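PDB 5IZS: designed protein 5L6HC3_1 from Synthetic construct, which assembles as a designed homotrimer of two-helix hairpins, in which modular hydrogen-bond networks give subunit association its specificity. Local coordinates for the interface of chains A and B. Sequence-based numbering; all coordinates share one arbitrary frame. Chains: chain A/B, Designed protein 5L6HC3_1.

Contact 1: the interface of chains A and B. Residues chain A 15, 18-19, 22; chain B 17, 67, 70, 74.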
loop_
_atom_site.group_PDB
_atom_site.type_symbol
_atom_site.label_atom_id
_atom_site.label_comp_id
_atom_site.label_asym_id
_atom_site.label_seq_id
_atom_site.Cartn_x
_atom_site.Cartn_y
_atom_site.Cartn_z
ATOM N N ILE A 15 14.005 -1.911 -7.053
ATOM C CA ILE A 15 13.363 -3.224 -7.026
ATOM C C ILE A 15 13.275 -3.754 -5.598
ATOM O O ILE A 15 12.255 -4.315 -5.195
ATOM C CB ILE A 15 14.118 -4.239 -7.914
ATOM C CG1 ILE A 15 13.951 -3.876 -9.391
ATOM C CG2 ILE A 15 13.621 -5.658 -7.666
ATOM C CD1 ILE A 15 12.528 -3.992 -9.900
ATOM N N ALA A 18 10.475 -1.609 -3.772
ATOM C CA ALA A 18 9.146 -2.083 -4.165
ATOM C C ALA A 18 8.728 -3.340 -3.396
ATOM O O ALA A 18 7.556 -3.516 -3.064
ATOM C CB ALA A 18 9.110 -2.349 -5.666
ATOM N N ARG A 19 9.701 -4.199 -3.107
ATOM C CA ARG A 19 9.462 -5.437 -2.368
ATOM C C ARG A 19 9.158 -5.158 -0.899
ATOM O O ARG A 19 8.260 -5.764 -0.315
ATOM C CB ARG A 19 10.667 -6.374 -2.483
ATOM C CG ARG A 19 10.620 -7.317 -3.682
ATOM C CD ARG A 19 9.701 -8.503 -3.414
ATOM N NE ARG A 19 9.339 -9.209 -4.638
ATOM C CZ ARG A 19 8.548 -10.276 -4.672
ATOM N NH1 ARG A 19 8.052 -10.764 -3.543
ATOM N NH2 ARG A 19 8.260 -10.860 -5.828
ATOM N N LEU A 22 5.672 -3.502 -0.631
ATOM C CA LEU A 22 4.662 -4.498 -0.963
ATOM C C LEU A 22 4.438 -5.461 0.196
ATOM O O LEU A 22 3.301 -5.817 0.509
ATOM C CB LEU A 22 5.068 -5.275 -2.213
ATOM C CG LEU A 22 4.060 -6.312 -2.685
ATOM C CD1 LEU A 22 2.743 -5.614 -2.992
ATOM C CD2 LEU A 22 4.603 -7.062 -3.897
ATOM N N LEU B 17 5.750 0.356 -12.407
ATOM C CA LEU B 17 5.703 -0.531 -11.254
ATOM C C LEU B 17 5.004 0.118 -10.064
ATOM O O LEU B 17 4.190 -0.519 -9.395
ATOM C CB LEU B 17 7.114 -0.960 -10.857
ATOM C CG LEU B 17 7.174 -2.070 -9.810
ATOM C CD1 LEU B 17 6.409 -3.284 -10.306
ATOM C CD2 LEU B 17 8.615 -2.432 -9.489
ATOM N N GLU B 67 3.529 -9.439 -6.610
ATOM C CA GLU B 67 4.836 -10.059 -6.427
ATOM C C GLU B 67 5.428 -10.482 -7.770
ATOM O O GLU B 67 6.623 -10.303 -8.015
ATOM C CB GLU B 67 4.731 -11.262 -5.485
ATOM C CG GLU B 67 4.589 -10.891 -4.011
ATOM C CD GLU B 67 4.007 -12.015 -3.167
ATOM O OE1 GLU B 67 3.405 -12.946 -3.742
ATOM O OE2 GLU B 67 4.153 -11.968 -1.926
ATOM N N ILE B 70 6.655 -7.274 -9.774
ATOM C CA ILE B 70 7.971 -6.832 -9.324
ATOM C C ILE B 70 9.037 -7.773 -9.880
ATOM O O ILE B 70 10.130 -7.344 -10.256
ATOM C CB ILE B 70 8.051 -6.781 -7.782
ATOM C CG1 ILE B 70 7.163 -5.658 -7.246
ATOM C CG2 ILE B 70 9.488 -6.580 -7.306
ATOM C CD1 ILE B 70 7.182 -5.539 -5.744
ATOM N N LYS B 74 11.970 -6.969 -12.400
ATOM C CA LYS B 74 13.336 -7.353 -12.066
ATOM C C LYS B 74 14.035 -7.960 -13.272
ATOM O O LYS B 74 15.191 -7.649 -13.550
ATOM C CB LYS B 74 13.356 -8.342 -10.902
ATOM C CG LYS B 74 14.749 -8.835 -10.552
ATOM C CD LYS B 74 14.901 -9.025 -9.056
ATOM C CE LYS B 74 14.055 -10.183 -8.561
ATOM N NZ LYS B 74 13.413 -9.878 -7.252
#
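A:Ala18 and A:Leu22 press on B:Ile70 in an apolar layer of this designed helical bundle. Helix 7-41 of chain A lies against helix 45-81 of chain B. The tight part centres on the tip of B:Ile70. Its CG1 is anti to the carbonyl carbon and its chain is extended (chi2 180°), which carries CD1 between two residues of chain A. B:Ile70 CD1 lies 3.5 Å from A:Leu22 CD2, their side chains running past each other in opposite directions. The same B:Ile70 CD1 is 3.7 Å from A:Ala18 CB. A:Ala18 CB also meets B:Leu17 CD2 at 3.9 Å, from roughly a right angle to B:Ile70. This brings helix 7-41 of chain B into the layer; the small alanine may allow it.

The polar rim is looser. A:Arg19 bends at chi2 (-79°) and carries its aliphatic part at a slant across B:Ile70, with A:Arg19 CG 3.9 Å from B:Ile70 CG2. Its guanidinium passes over the stem of B:Glu67. A:Arg19 NH1 is 4.4 Å from B:Glu67 OE2, too far for a salt bridge. NH2 is near the backbone O of B:Glu67, but its N-H points away. B:Lys74 meets A:Ile15 through its aliphatic chain, CD lying 3.9 Å from A:Ile15 CG2, and through its backbone near A:Ile15 CD1.

Contact 2: the interface of chains A and B. Residues chain A 7, 11, 14; chain B 10, 13-14, 77.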
loop_
_atom_site.group_PDB
_atom_site.type_symbol
_atom_site.label_atom_id
_atom_site.label_comp_id
_atom_site.label_asym_id
_atom_site.label_seq_id
_atom_site.Cartn_x
_atom_site.Cartn_y
_atom_site.Cartn_z
ATOM N N VAL A 7 23.966 2.618 -13.286
ATOM C CA VAL A 7 22.537 2.544 -13.547
ATOM C C VAL A 7 21.899 1.258 -13.010
ATOM O O VAL A 7 20.809 1.291 -12.438
ATOM C CB VAL A 7 22.256 2.667 -15.056
ATOM C CG1 VAL A 7 20.783 2.814 -15.294
ATOM C CG2 VAL A 7 22.991 3.872 -15.629
ATOM N N GLN A 11 19.019 0.734 -9.962
ATOM C CA GLN A 11 17.818 0.053 -10.421
ATOM C C GLN A 11 17.467 -1.117 -9.506
ATOM O O GLN A 11 16.299 -1.342 -9.182
ATOM C CB GLN A 11 18.005 -0.437 -11.854
ATOM C CG GLN A 11 16.734 -0.953 -12.487
ATOM C CD GLN A 11 15.679 0.125 -12.622
ATOM O OE1 GLN A 11 15.994 1.313 -12.696
ATOM N NE2 GLN A 11 14.416 -0.284 -12.651
ATOM N N ASN A 14 15.747 0.154 -6.335
ATOM C CA ASN A 14 14.321 0.427 -6.471
ATOM C C ASN A 14 13.485 -0.853 -6.435
ATOM O O ASN A 14 12.401 -0.881 -5.852
ATOM C CB ASN A 14 14.052 1.196 -7.765
ATOM C CG ASN A 14 14.793 2.522 -7.821
ATOM O OD1 ASN A 14 14.991 3.180 -6.798
ATOM N ND2 ASN A 14 15.210 2.916 -9.019
ATOM N N LEU B 10 14.338 2.588 -18.090
ATOM C CA LEU B 10 14.333 2.044 -16.735
ATOM C C LEU B 10 13.423 2.857 -15.825
ATOM O O LEU B 10 12.747 2.309 -14.951
ATOM C CB LEU B 10 15.751 2.005 -16.164
ATOM C CG LEU B 10 16.630 0.894 -16.738
ATOM C CD1 LEU B 10 18.005 0.918 -16.120
ATOM C CD2 LEU B 10 15.983 -0.467 -16.520
ATOM N N LEU B 13 9.934 2.078 -16.550
ATOM C CA LEU B 13 9.668 0.801 -15.895
ATOM C C LEU B 13 9.290 1.000 -14.430
ATOM O O LEU B 13 8.376 0.350 -13.919
ATOM C CB LEU B 13 10.896 -0.109 -16.007
ATOM C CG LEU B 13 10.860 -1.555 -15.510
ATOM C CD1 LEU B 13 11.886 -2.353 -16.280
ATOM C CD2 LEU B 13 11.143 -1.660 -14.015
ATOM N N ASN B 14 10.012 1.895 -13.763
ATOM C CA ASN B 14 9.791 2.183 -12.349
ATOM C C ASN B 14 8.456 2.878 -12.104
ATOM O O ASN B 14 7.759 2.583 -11.132
ATOM C CB ASN B 14 10.936 3.035 -11.800
ATOM C CG ASN B 14 12.241 2.259 -11.684
ATOM O OD1 ASN B 14 12.238 1.044 -11.477
ATOM N ND2 ASN B 14 13.361 2.961 -11.812
ATOM N N SER B 77 14.546 -5.131 -16.061
ATOM C CA SER B 77 15.635 -4.219 -15.732
ATOM C C SER B 77 16.977 -4.842 -16.088
ATOM O O SER B 77 17.866 -4.170 -16.609
ATOM C CB SER B 77 15.602 -3.850 -14.250
ATOM O OG SER B 77 14.396 -3.184 -13.922
#
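A:Gln11 and B:Asn14 join their side-chain amides tip to tip in a designed hydrogen-bond network of the helical bundle. Both residues lie on helices 7-41, one from each chain.

A:Gln11 NE2 donates a hydrogen bond to B:Asn14 OD1 at 2.8 Å. In return, B:Asn14 ND2 donates to A:Gln11 OE1 at 3.2 Å. The amide planes are only 6° apart, yet they are offset, and each partner is tilted out of the other's plane. The first bond is bent (134° at H), the return bond straighter. A:Gln11 NE2 also donates to the hydroxyl OG of B:Ser77 at 3.2 Å, which ties in helix 45-81 of chain B. Thus both polar ends of the glutamine amide are engaged, and its rotation is fixed. An alanine in place of A:Gln11 would probably leave B:Asn14 and the B:Ser77 hydroxyl without their mates across the interface and open a gap beside B:Leu10.

Carbon contacts flank the glutamine. A:Gln11 CG is anti to the backbone N (chi1 -170°) and the chain bends at chi2, which lays A:Gln11 CG 3.6 Å from B:Ser77 CB. B:Leu10 CD2 packs 4.0 Å from A:Gln11 CD. The other methyl of the leucine, B:Leu10 CD1, meets A:Val7 CG1 at 3.5 Å.

A:Asn14 crosses B:Asn14 at about a right angle. Their ND2 atoms are 3.3 Å apart, with no hydrogen bond between them.

Contact 3: the interface of chains A and B. Residues chain A 25, 29, 32-33; chain B 28, 32, 55, 59.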
loop_
_atom_site.group_PDB
_atom_site.type_symbol
_atom_site.label_atom_id
_atom_site.label_comp_id
_atom_site.label_asym_id
_atom_site.label_seq_id
_atom_site.Cartn_x
_atom_site.Cartn_y
_atom_site.Cartn_z
ATOM N N VAL A 25 2.512 -3.702 2.763
ATOM C CA VAL A 25 1.123 -3.683 2.321
ATOM C C VAL A 25 0.444 -5.025 2.584
ATOM O O VAL A 25 -0.710 -5.072 3.015
ATOM C CB VAL A 25 1.020 -3.335 0.819
ATOM C CG1 VAL A 25 -0.360 -3.671 0.274
ATOM C CG2 VAL A 25 1.348 -1.869 0.594
ATOM N N GLN A 29 -2.580 -5.866 5.344
ATOM C CA GLN A 29 -3.815 -6.477 4.865
ATOM C C GLN A 29 -4.223 -7.663 5.739
ATOM O O GLN A 29 -5.390 -7.800 6.110
ATOM C CB GLN A 29 -3.662 -6.919 3.409
ATOM C CG GLN A 29 -4.906 -7.561 2.811
ATOM C CD GLN A 29 -6.073 -6.596 2.680
ATOM O OE1 GLN A 29 -5.923 -5.386 2.860
ATOM N NE2 GLN A 29 -7.247 -7.131 2.363
ATOM N N ASN A 32 -5.652 -6.412 8.936
ATOM C CA ASN A 32 -7.023 -5.912 8.836
ATOM C C ASN A 32 -8.068 -7.019 8.690
ATOM O O ASN A 32 -9.187 -6.894 9.186
ATOM C CB ASN A 32 -7.137 -4.931 7.672
ATOM C CG ASN A 32 -6.472 -3.602 7.966
ATOM O OD1 ASN A 32 -6.377 -3.189 9.123
ATOM N ND2 ASN A 32 -6.007 -2.925 6.923
ATOM N N ILE A 33 -7.703 -8.097 7.999
ATOM C CA ILE A 33 -8.560 -9.276 7.909
ATOM C C ILE A 33 -8.714 -9.888 9.300
ATOM O O ILE A 33 -9.805 -10.309 9.695
ATOM C CB ILE A 33 -7.988 -10.324 6.926
ATOM C CG1 ILE A 33 -8.151 -9.849 5.480
ATOM C CG2 ILE A 33 -8.670 -11.677 7.105
ATOM C CD1 ILE A 33 -7.181 -10.502 4.511
ATOM N N LEU B 28 -7.261 -3.689 -2.685
ATOM C CA LEU B 28 -7.339 -4.232 -1.335
ATOM C C LEU B 28 -8.247 -3.374 -0.450
ATOM O O LEU B 28 -8.984 -3.896 0.390
ATOM C CB LEU B 28 -5.940 -4.346 -0.721
ATOM C CG LEU B 28 -5.079 -5.507 -1.227
ATOM C CD1 LEU B 28 -3.649 -5.400 -0.706
ATOM C CD2 LEU B 28 -5.699 -6.844 -0.834
ATOM N N ASN B 32 -11.421 -4.467 1.619
ATOM C CA ASN B 32 -11.561 -4.257 3.058
ATOM C C ASN B 32 -12.862 -3.534 3.403
ATOM O O ASN B 32 -13.531 -3.861 4.382
ATOM C CB ASN B 32 -10.367 -3.470 3.606
ATOM C CG ASN B 32 -9.078 -4.279 3.609
ATOM O OD1 ASN B 32 -9.100 -5.510 3.639
ATOM N ND2 ASN B 32 -7.946 -3.586 3.587
ATOM N N VAL B 55 -12.538 -12.833 1.049
ATOM C CA VAL B 55 -11.735 -11.617 0.981
ATOM C C VAL B 55 -10.252 -11.938 1.179
ATOM O O VAL B 55 -9.386 -11.320 0.560
ATOM C CB VAL B 55 -12.203 -10.584 2.038
ATOM C CG1 VAL B 55 -11.151 -9.510 2.275
ATOM C CG2 VAL B 55 -13.526 -9.960 1.619
ATOM N N SER B 59 -7.367 -11.381 -1.411
ATOM C CA SER B 59 -6.249 -10.528 -1.021
ATOM C C SER B 59 -4.907 -11.151 -1.397
ATOM O O SER B 59 -3.985 -10.446 -1.801
ATOM C CB SER B 59 -6.286 -10.241 0.482
ATOM O OG SER B 59 -7.281 -9.281 0.792
#
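A:Gln29 meets B:Asn32 and B:Ser59 in a designed polar network of the helical bundle, between helix 7-41 of chain A and both helices of chain B.

Hydrogen bonds grip both ends of the glutamine amide. A:Gln29 OE1 accepts from B:Asn32 ND2 at 2.8 Å. A:Gln29 NE2 donates to B:Asn32 OD1, also at 2.8 Å. The amides meet tip to tip, their planes 15° apart, but B:Asn32 OD1 lies well out of the A:Gln29 amide plane and its bond is bent (130° at H). A:Gln29 NE2 gives a further bond to B:Ser59 OG at 2.7 Å, again out of plane. B:Ser59 OG donates in turn to the backbone O of B:Val55 at 2.9 Å, one turn earlier on its own helix. This second-shell bond probably orients the serine to accept from the glutamine. A leucine in place of A:Gln29 would probably leave the B:Asn32 amide without its partner and the B:Ser59 hydroxyl without its donor from chain A.

Apolar contacts support the amide. A:Gln29 CG is anti to the backbone N (chi1 -179°), and the bend at chi2 brings A:Gln29 CD to B:Leu28 CD2 at 3.5 Å. B:Leu28 CD1 continues to A:Val25 CG1 at 3.8 Å. A:Ile33 CD1 borders the serine hydroxyl, 3.9 Å from B:Ser59 OG.

Contact 4: the interface of chains A and B. Residues chain A 36, 40-41; chain B 39, 45, 48, 52.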
loop_
_atom_site.group_PDB
_atom_site.type_symbol
_atom_site.label_atom_id
_atom_site.label_comp_id
_atom_site.label_asym_id
_atom_site.label_seq_id
_atom_site.Cartn_x
_atom_site.Cartn_y
_atom_site.Cartn_z
ATOM N N VAL A 36 -10.931 -7.693 11.713
ATOM C CA VAL A 36 -12.331 -7.914 11.376
ATOM C C VAL A 36 -12.815 -9.284 11.851
ATOM O O VAL A 36 -13.938 -9.413 12.343
ATOM C CB VAL A 36 -12.565 -7.782 9.860
ATOM C CG1 VAL A 36 -13.944 -8.298 9.473
ATOM C CG2 VAL A 36 -12.389 -6.334 9.432
ATOM N N SER A 40 -15.608 -9.764 14.910
ATOM C CA SER A 40 -16.840 -10.500 14.638
ATOM C C SER A 40 -17.040 -11.614 15.664
ATOM O O SER A 40 -18.169 -11.995 15.973
ATOM C CB SER A 40 -16.820 -11.094 13.230
ATOM O OG SER A 40 -16.141 -12.342 13.218
ATOM N N GLU A 41 -15.930 -12.125 16.190
ATOM C CA GLU A 41 -15.951 -13.230 17.145
ATOM C C GLU A 41 -16.263 -12.757 18.567
ATOM O O GLU A 41 -16.856 -13.495 19.353
ATOM C CB GLU A 41 -14.613 -13.979 17.116
ATOM C CG GLU A 41 -14.465 -14.952 15.947
ATOM C CD GLU A 41 -13.015 -15.249 15.586
ATOM O OE1 GLU A 41 -12.105 -14.747 16.278
ATOM O OE2 GLU A 41 -12.780 -15.981 14.600
ATOM N N THR B 39 -20.040 -7.620 6.939
ATOM C CA THR B 39 -19.975 -8.128 8.306
ATOM C C THR B 39 -20.950 -7.379 9.221
ATOM O O THR B 39 -21.574 -7.981 10.098
ATOM C CB THR B 39 -18.546 -8.030 8.882
ATOM O OG1 THR B 39 -17.640 -8.779 8.061
ATOM C CG2 THR B 39 -18.503 -8.576 10.310
ATOM N N GLU B 45 -22.364 -16.096 12.120
ATOM C CA GLU B 45 -20.908 -16.126 12.097
ATOM C C GLU B 45 -20.344 -17.061 11.023
ATOM O O GLU B 45 -19.259 -16.815 10.501
ATOM C CB GLU B 45 -20.366 -16.525 13.470
ATOM C CG GLU B 45 -18.866 -16.334 13.631
ATOM C CD GLU B 45 -18.442 -14.879 13.527
ATOM O OE1 GLU B 45 -19.299 -13.988 13.716
ATOM O OE2 GLU B 45 -17.250 -14.628 13.252
ATOM N N ILE B 48 -20.395 -15.046 7.998
ATOM C CA ILE B 48 -19.387 -14.011 8.183
ATOM C C ILE B 48 -17.978 -14.564 7.955
ATOM O O ILE B 48 -17.148 -13.917 7.320
ATOM C CB ILE B 48 -19.495 -13.382 9.588
ATOM C CG1 ILE B 48 -20.652 -12.385 9.622
ATOM C CG2 ILE B 48 -18.207 -12.673 9.975
ATOM C CD1 ILE B 48 -21.061 -11.966 11.011
ATOM N N ILE B 52 -15.119 -13.501 5.180
ATOM C CA ILE B 52 -13.745 -13.285 5.619
ATOM C C ILE B 52 -12.758 -14.189 4.880
ATOM O O ILE B 52 -11.684 -13.746 4.468
ATOM C CB ILE B 52 -13.617 -13.515 7.137
ATOM C CG1 ILE B 52 -14.374 -12.427 7.901
ATOM C CG2 ILE B 52 -12.156 -13.536 7.569
ATOM C CD1 ILE B 52 -14.460 -12.679 9.382
HETATM O O HOH W 1 -20.600 -11.522 14.662
#
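The turn end of the designed helical hairpins brings the C-terminal end of helix 7-41 of chain A against the start of helix 45-81 of chain B. A:Ser40 and B:Glu45 carry the contact. The hydroxyl OG of A:Ser40 donates to the carboxylate oxygen OE2 of B:Glu45 at 2.5 Å, a short bond. It uses the syn lone pair of OE2, on the side of the other carboxylate oxygen. The serine OG stands between its backbone N and carbonyl carbon (chi1 84°), which points it at the glutamate. B:Glu45 starts with CG anti to the backbone N, then bends at chi2 (64°) to bring the carboxylate across.

A water adds a second, indirect link. Water 1 lies 2.8 Å from the backbone O of A:Ser40 and 2.9 Å from B:Glu45 OE1. Each carboxylate oxygen is thus tied to A:Ser40, one directly and the other through water.

The nearby A:Glu41 carboxylate has its OE2 4.9 Å from B:Glu45 OE2. This like charge might raise the proton affinity of B:Glu45, while the serine bond would oppose that.

Carbon contact is slight, B:Ile48 CG2 lying 3.9 Å from A:Ser40 CB. A:Val36 CG1 lies beside the B:Thr39 hydroxyl, 4.0 Å from B:Thr39 OG1. The site sits beside the loops between the two helices of each hairpin, at the opposite end of the bundle from the chain termini.

The four contacts follow one another along the interface of chains A and B in the order contact 2, contact 1, contact 3, contact 4. The C-alpha centres of contacts 2 and 1 are about 11 Å apart, those of 1 and 3 about 18 Å, and those of 3 and 4 about 14 Å. From contact 2 to contact 4 is about 42 Å. In all four, helix 7-41 of chain A faces both helices of chain B. Contacts 2 and 3 repeat one polar motif, with the mainly apolar contact 1 between them. This alternation probably sets the register of the trimer's subunits.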